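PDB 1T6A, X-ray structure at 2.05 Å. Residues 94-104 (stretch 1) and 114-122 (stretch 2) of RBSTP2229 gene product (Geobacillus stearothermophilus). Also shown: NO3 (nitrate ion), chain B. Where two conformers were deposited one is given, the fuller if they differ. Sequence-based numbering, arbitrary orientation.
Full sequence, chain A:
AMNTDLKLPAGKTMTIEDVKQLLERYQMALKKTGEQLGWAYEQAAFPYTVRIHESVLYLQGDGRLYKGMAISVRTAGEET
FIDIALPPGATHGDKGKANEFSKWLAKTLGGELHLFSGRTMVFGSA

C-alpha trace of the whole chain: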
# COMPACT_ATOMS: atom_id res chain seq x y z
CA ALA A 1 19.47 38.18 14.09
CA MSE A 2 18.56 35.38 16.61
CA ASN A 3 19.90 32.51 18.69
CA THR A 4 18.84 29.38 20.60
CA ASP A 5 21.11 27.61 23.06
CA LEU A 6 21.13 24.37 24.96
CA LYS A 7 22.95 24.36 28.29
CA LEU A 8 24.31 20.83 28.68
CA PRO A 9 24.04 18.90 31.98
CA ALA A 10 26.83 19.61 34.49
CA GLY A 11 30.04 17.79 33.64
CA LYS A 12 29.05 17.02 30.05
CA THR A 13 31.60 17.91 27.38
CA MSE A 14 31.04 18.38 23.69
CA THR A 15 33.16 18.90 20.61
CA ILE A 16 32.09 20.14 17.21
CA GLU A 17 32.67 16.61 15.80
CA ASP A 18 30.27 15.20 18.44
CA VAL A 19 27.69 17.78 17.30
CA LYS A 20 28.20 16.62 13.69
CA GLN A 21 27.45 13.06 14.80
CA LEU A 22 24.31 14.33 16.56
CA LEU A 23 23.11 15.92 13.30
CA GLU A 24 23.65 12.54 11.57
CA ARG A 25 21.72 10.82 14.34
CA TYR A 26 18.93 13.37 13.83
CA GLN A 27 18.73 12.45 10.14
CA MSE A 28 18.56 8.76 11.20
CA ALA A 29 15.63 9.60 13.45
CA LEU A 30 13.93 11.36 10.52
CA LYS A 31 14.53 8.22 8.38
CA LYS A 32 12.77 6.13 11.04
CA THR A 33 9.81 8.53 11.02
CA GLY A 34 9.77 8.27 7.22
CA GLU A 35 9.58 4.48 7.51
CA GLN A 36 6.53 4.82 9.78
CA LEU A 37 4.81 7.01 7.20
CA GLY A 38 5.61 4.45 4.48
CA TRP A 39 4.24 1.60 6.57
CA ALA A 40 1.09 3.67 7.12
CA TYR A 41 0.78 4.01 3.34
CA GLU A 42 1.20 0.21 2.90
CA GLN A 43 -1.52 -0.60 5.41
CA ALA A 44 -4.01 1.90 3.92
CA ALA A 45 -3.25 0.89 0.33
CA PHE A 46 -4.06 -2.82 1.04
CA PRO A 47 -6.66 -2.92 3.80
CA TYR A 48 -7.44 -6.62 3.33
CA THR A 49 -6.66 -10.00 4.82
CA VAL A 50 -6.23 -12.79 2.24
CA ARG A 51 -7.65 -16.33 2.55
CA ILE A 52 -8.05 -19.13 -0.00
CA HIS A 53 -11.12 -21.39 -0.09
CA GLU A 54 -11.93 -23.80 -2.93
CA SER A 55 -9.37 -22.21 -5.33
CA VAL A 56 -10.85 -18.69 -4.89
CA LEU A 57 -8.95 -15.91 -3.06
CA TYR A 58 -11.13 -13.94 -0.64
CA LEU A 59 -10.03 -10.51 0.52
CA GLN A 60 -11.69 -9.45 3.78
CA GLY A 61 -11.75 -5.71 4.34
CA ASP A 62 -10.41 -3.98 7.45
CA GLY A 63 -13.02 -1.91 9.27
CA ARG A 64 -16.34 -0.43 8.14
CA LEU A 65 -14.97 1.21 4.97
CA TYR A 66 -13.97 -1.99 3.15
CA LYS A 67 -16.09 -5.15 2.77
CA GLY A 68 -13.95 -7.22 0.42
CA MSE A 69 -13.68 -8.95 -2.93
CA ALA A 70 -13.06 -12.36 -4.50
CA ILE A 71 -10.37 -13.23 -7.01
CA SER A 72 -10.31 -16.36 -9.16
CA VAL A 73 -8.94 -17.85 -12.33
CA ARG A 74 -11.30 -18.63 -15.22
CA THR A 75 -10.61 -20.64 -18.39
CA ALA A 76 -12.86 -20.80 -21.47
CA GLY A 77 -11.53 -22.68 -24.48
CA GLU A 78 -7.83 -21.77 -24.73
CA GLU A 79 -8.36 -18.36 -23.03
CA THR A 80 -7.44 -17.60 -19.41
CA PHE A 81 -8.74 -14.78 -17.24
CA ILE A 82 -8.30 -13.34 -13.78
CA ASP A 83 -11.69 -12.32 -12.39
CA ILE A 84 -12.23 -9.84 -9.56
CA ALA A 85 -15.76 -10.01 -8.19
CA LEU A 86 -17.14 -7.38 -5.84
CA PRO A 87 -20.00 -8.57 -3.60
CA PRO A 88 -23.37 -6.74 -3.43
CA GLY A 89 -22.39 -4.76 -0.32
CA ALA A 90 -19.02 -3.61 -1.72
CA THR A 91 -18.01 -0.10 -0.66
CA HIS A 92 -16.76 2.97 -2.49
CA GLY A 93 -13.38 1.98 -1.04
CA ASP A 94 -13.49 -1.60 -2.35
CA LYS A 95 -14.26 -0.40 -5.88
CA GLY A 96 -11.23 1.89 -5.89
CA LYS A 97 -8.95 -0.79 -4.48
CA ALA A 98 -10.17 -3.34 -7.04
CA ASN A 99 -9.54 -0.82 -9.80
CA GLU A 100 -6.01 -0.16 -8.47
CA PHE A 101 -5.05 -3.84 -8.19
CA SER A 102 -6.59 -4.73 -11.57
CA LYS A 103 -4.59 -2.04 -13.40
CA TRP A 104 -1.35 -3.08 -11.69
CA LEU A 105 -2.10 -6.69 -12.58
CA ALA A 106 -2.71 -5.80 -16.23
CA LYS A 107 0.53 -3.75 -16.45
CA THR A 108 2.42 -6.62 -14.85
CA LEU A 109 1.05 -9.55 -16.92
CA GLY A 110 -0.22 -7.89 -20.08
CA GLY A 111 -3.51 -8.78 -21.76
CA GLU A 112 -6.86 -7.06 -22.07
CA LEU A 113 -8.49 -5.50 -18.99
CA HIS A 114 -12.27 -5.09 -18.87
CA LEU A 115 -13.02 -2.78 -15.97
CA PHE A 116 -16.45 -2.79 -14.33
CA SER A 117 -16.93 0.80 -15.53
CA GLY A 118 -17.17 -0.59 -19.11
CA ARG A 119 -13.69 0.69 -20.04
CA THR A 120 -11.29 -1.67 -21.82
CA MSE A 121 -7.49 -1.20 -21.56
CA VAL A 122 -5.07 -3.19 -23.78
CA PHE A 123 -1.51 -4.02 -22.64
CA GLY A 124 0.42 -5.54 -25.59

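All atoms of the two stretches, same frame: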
# COMPACT_ATOMS: atom_id res chain seq x y z
N ASP A 94 -13.75 -0.33 -1.67
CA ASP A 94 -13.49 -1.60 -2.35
C ASP A 94 -13.38 -1.42 -3.85
O ASP A 94 -12.54 -2.04 -4.47
CB ASP A 94 -14.63 -2.60 -2.11
CG ASP A 94 -14.70 -3.13 -0.69
OD1 ASP A 94 -13.65 -3.32 -0.02
OD2 ASP A 94 -15.80 -3.43 -0.19
N LYS A 95 -14.25 -0.60 -4.44
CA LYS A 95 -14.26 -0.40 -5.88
C LYS A 95 -12.93 0.21 -6.32
O LYS A 95 -12.32 -0.26 -7.28
CB LYS A 95 -15.41 0.51 -6.33
CG LYS A 95 -16.80 -0.13 -6.21
CD LYS A 95 -17.90 0.88 -6.60
CE LYS A 95 -19.30 0.44 -6.20
NZ LYS A 95 -19.35 -0.08 -4.80
N GLY A 96 -12.51 1.25 -5.62
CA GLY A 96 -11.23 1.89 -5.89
C GLY A 96 -10.07 0.93 -5.74
O GLY A 96 -9.19 0.89 -6.60
N LYS A 97 -10.05 0.14 -4.67
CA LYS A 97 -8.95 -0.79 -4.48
C LYS A 97 -8.92 -1.86 -5.57
O LYS A 97 -7.85 -2.19 -6.07
CB LYS A 97 -8.99 -1.44 -3.10
CG LYS A 97 -8.82 -0.45 -1.96
CD LYS A 97 -7.42 0.14 -1.95
CE LYS A 97 -7.25 1.06 -0.77
NZ LYS A 97 -7.76 2.36 -1.09
N ALA A 98 -10.09 -2.33 -5.99
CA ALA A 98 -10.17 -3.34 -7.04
C ALA A 98 -9.65 -2.74 -8.33
O ALA A 98 -8.93 -3.39 -9.06
CB ALA A 98 -11.62 -3.86 -7.24
N ASN A 99 -10.03 -1.50 -8.60
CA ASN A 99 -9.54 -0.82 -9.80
C ASN A 99 -8.02 -0.71 -9.77
O ASN A 99 -7.36 -1.01 -10.76
CB ASN A 99 -10.16 0.58 -9.91
CG ASN A 99 -11.54 0.57 -10.52
OD1 ASN A 99 -11.90 -0.35 -11.26
ND2 ASN A 99 -12.32 1.62 -10.22
N GLU A 100 -7.46 -0.31 -8.63
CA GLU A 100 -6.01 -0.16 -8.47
C GLU A 100 -5.26 -1.49 -8.69
O GLU A 100 -4.29 -1.54 -9.42
CB GLU A 100 -5.68 0.37 -7.07
CG GLU A 100 -6.02 1.84 -6.89
CD GLU A 100 -6.19 2.27 -5.44
OE1 GLU A 100 -5.52 1.70 -4.55
OE2 GLU A 100 -6.98 3.21 -5.19
N PHE A 101 -5.71 -2.55 -8.05
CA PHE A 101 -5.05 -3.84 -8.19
C PHE A 101 -5.20 -4.40 -9.62
O PHE A 101 -4.27 -5.01 -10.12
CB PHE A 101 -5.57 -4.85 -7.17
CG PHE A 101 -5.01 -6.20 -7.36
CD1 PHE A 101 -3.65 -6.43 -7.14
CD2 PHE A 101 -5.80 -7.25 -7.81
CE1 PHE A 101 -3.11 -7.67 -7.34
CE2 PHE A 101 -5.26 -8.51 -8.01
CZ PHE A 101 -3.91 -8.72 -7.77
N SER A 102 -6.34 -4.18 -10.25
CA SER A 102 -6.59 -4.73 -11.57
C SER A 102 -5.65 -4.08 -12.59
O SER A 102 -5.05 -4.78 -13.43
CB SER A 102 -8.03 -4.44 -12.03
OG SER A 102 -8.99 -5.08 -11.23
N LYS A 103 -5.50 -2.76 -12.51
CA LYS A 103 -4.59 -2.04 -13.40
C LYS A 103 -3.15 -2.48 -13.20
O LYS A 103 -2.45 -2.72 -14.15
CB LYS A 103 -4.74 -0.53 -13.23
CG LYS A 103 -6.00 -0.00 -13.87
CD LYS A 103 -6.38 1.37 -13.33
CE LYS A 103 -7.70 1.86 -13.94
NZ LYS A 103 -8.13 3.14 -13.27
N TRP A 104 -2.70 -2.57 -11.95
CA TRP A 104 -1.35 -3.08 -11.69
C TRP A 104 -1.15 -4.48 -12.26
O TRP A 104 -0.12 -4.80 -12.87
CB TRP A 104 -1.08 -3.11 -10.19
CG TRP A 104 0.26 -3.60 -9.86
CD1 TRP A 104 1.44 -2.86 -9.79
CD2 TRP A 104 0.62 -4.95 -9.56
NE1 TRP A 104 2.48 -3.70 -9.48
CE2 TRP A 104 2.01 -4.97 -9.32
CE3 TRP A 104 -0.11 -6.14 -9.44
CZ2 TRP A 104 2.68 -6.14 -8.98
CZ3 TRP A 104 0.57 -7.30 -9.12
CH2 TRP A 104 1.95 -7.30 -8.90
N HIS A 114 -10.91 -5.58 -18.76
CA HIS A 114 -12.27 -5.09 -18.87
C HIS A 114 -12.71 -4.67 -17.48
O HIS A 114 -13.03 -5.50 -16.63
CB HIS A 114 -13.19 -6.17 -19.43
CG HIS A 114 -12.61 -6.90 -20.61
ND1 HIS A 114 -12.00 -8.13 -20.49
CD2 HIS A 114 -12.55 -6.57 -21.92
CE1 HIS A 114 -11.58 -8.53 -21.68
NE2 HIS A 114 -11.90 -7.60 -22.56
N LEU A 115 -12.67 -3.36 -17.25
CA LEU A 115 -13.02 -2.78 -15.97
C LEU A 115 -14.53 -2.75 -15.79
O LEU A 115 -15.27 -2.74 -16.77
CB LEU A 115 -12.46 -1.37 -15.89
CG LEU A 115 -10.93 -1.32 -15.85
CD1 LEU A 115 -10.39 0.01 -16.34
CD2 LEU A 115 -10.45 -1.55 -14.44
N PHE A 116 -15.00 -2.71 -14.55
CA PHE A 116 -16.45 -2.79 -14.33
C PHE A 116 -17.15 -1.50 -14.76
O PHE A 116 -18.34 -1.49 -14.92
CB PHE A 116 -16.84 -3.21 -12.90
CG PHE A 116 -16.20 -2.38 -11.82
CD1 PHE A 116 -16.73 -1.15 -11.46
CD2 PHE A 116 -15.08 -2.85 -11.18
CE1 PHE A 116 -16.14 -0.39 -10.46
CE2 PHE A 116 -14.47 -2.11 -10.21
CZ PHE A 116 -15.00 -0.88 -9.83
N SER A 117 -16.39 -0.43 -14.97
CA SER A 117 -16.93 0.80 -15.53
C SER A 117 -17.31 0.70 -17.03
O SER A 117 -17.85 1.65 -17.58
CB SER A 117 -15.88 1.90 -15.41
OG SER A 117 -14.83 1.69 -16.36
N GLY A 118 -16.98 -0.42 -17.68
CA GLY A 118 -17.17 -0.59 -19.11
C GLY A 118 -15.96 -0.22 -19.96
O GLY A 118 -15.95 -0.45 -21.15
N ARG A 119 -14.93 0.34 -19.35
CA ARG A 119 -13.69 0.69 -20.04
C ARG A 119 -12.84 -0.55 -20.29
O ARG A 119 -12.75 -1.41 -19.45
CB ARG A 119 -12.91 1.67 -19.17
CG ARG A 119 -11.70 2.29 -19.79
CD ARG A 119 -10.99 3.27 -18.82
NE ARG A 119 -9.61 3.57 -19.20
CZ ARG A 119 -8.68 4.04 -18.37
NH1 ARG A 119 -8.97 4.28 -17.09
NH2 ARG A 119 -7.46 4.28 -18.82
N THR A 120 -12.23 -0.62 -21.46
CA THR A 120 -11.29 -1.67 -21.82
C THR A 120 -9.89 -1.06 -22.00
O THR A 120 -9.74 -0.06 -22.70
CB THR A 120 -11.77 -2.34 -23.12
OG1 THR A 120 -12.95 -3.11 -22.85
CG2 THR A 120 -10.77 -3.37 -23.62
N MSE A 121 -8.88 -1.64 -21.37
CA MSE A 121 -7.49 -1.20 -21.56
C MSE A 121 -6.64 -2.37 -22.09
O MSE A 121 -6.65 -3.46 -21.52
CB MSE A 121 -6.91 -0.69 -20.24
CG MSE A 121 -7.73 0.36 -19.51
SE MSE A 121 -6.90 0.83 -17.78
CE MSE A 121 -5.26 1.53 -18.54
N VAL A 122 -5.90 -2.15 -23.17
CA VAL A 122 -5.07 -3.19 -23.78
C VAL A 122 -3.58 -2.98 -23.49
O VAL A 122 -3.02 -1.93 -23.77
CB VAL A 122 -5.30 -3.27 -25.31
CG1 VAL A 122 -4.38 -4.29 -25.97
CG2 VAL A 122 -6.76 -3.60 -25.62
N NO3 B . -11.74 3.04 -14.90
O1 NO3 B . -12.20 2.22 -13.86
O2 NO3 B . -10.52 3.72 -14.78
O3 NO3 B . -12.50 3.11 -16.06
O HOH W 1 -13.96 0.37 -13.06

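Residues 94-104, part of a longer helix, pack against the loop and strand of residues 114-122 through a small interface that buries 324 Å², both sides summed. No direct hydrogen bond joins the two stretches; van der Waals packing, one water and a nitrate ion connect them.

Van der Waals packing centres on Phe116 and Leu115. Phe116 is the second residue of the type I turn from Leu115 to Gly118, which is closed by a hydrogen bond from Gly118 N to Leu115 O (3.0 Å). The edge of its ring faces Lys95 O and Ala98 CB, at 3.8 Å from CZ and 4.5 Å from CE2 respectively. One helical turn further on, Leu115 CD2 lies 3.7 Å from Asn99 OD1 and 4.5 Å from Ser102 CB. The hydroxyl of Ser102 is turned back to its own helix, OG donating to Ala98 O at 2.8 Å. The extended side chain of Lys103 adds its aliphatic portion, placing CE 4.1 Å from both Leu115 CD1 and the SE atom of Met121, a selenomethionine.

Polar contacts are indirect. A water donates to Asn99 OD1 (2.8 Å from its oxygen) and accepts from Ser117 N (3.2 Å), bridging helix and turn; it also donates to nitrate O1 (2.7 Å). Asn99 OD1 thus has a polar partner although it also lies 3.3 Å from Phe116 CE2.

The like charges of Lys103 and Arg119 come close, NZ to NH1 4.1 Å, and the negative charge of the nitrate, probably from the crystallisation liquor, lies against both and partly offsets their repulsion. Its O2 accepts from Lys103 NZ (2.9 Å) and, through a weak hydrogen bond, from Arg119 NH1 (2.8 Å), lying at the edge of the guanidinium. Ser117 OG donates to nitrate O3 (2.7 Å) and accepts from Arg119 N (3.3 Å), so that one hydroxyl links the anion to the loop backbone.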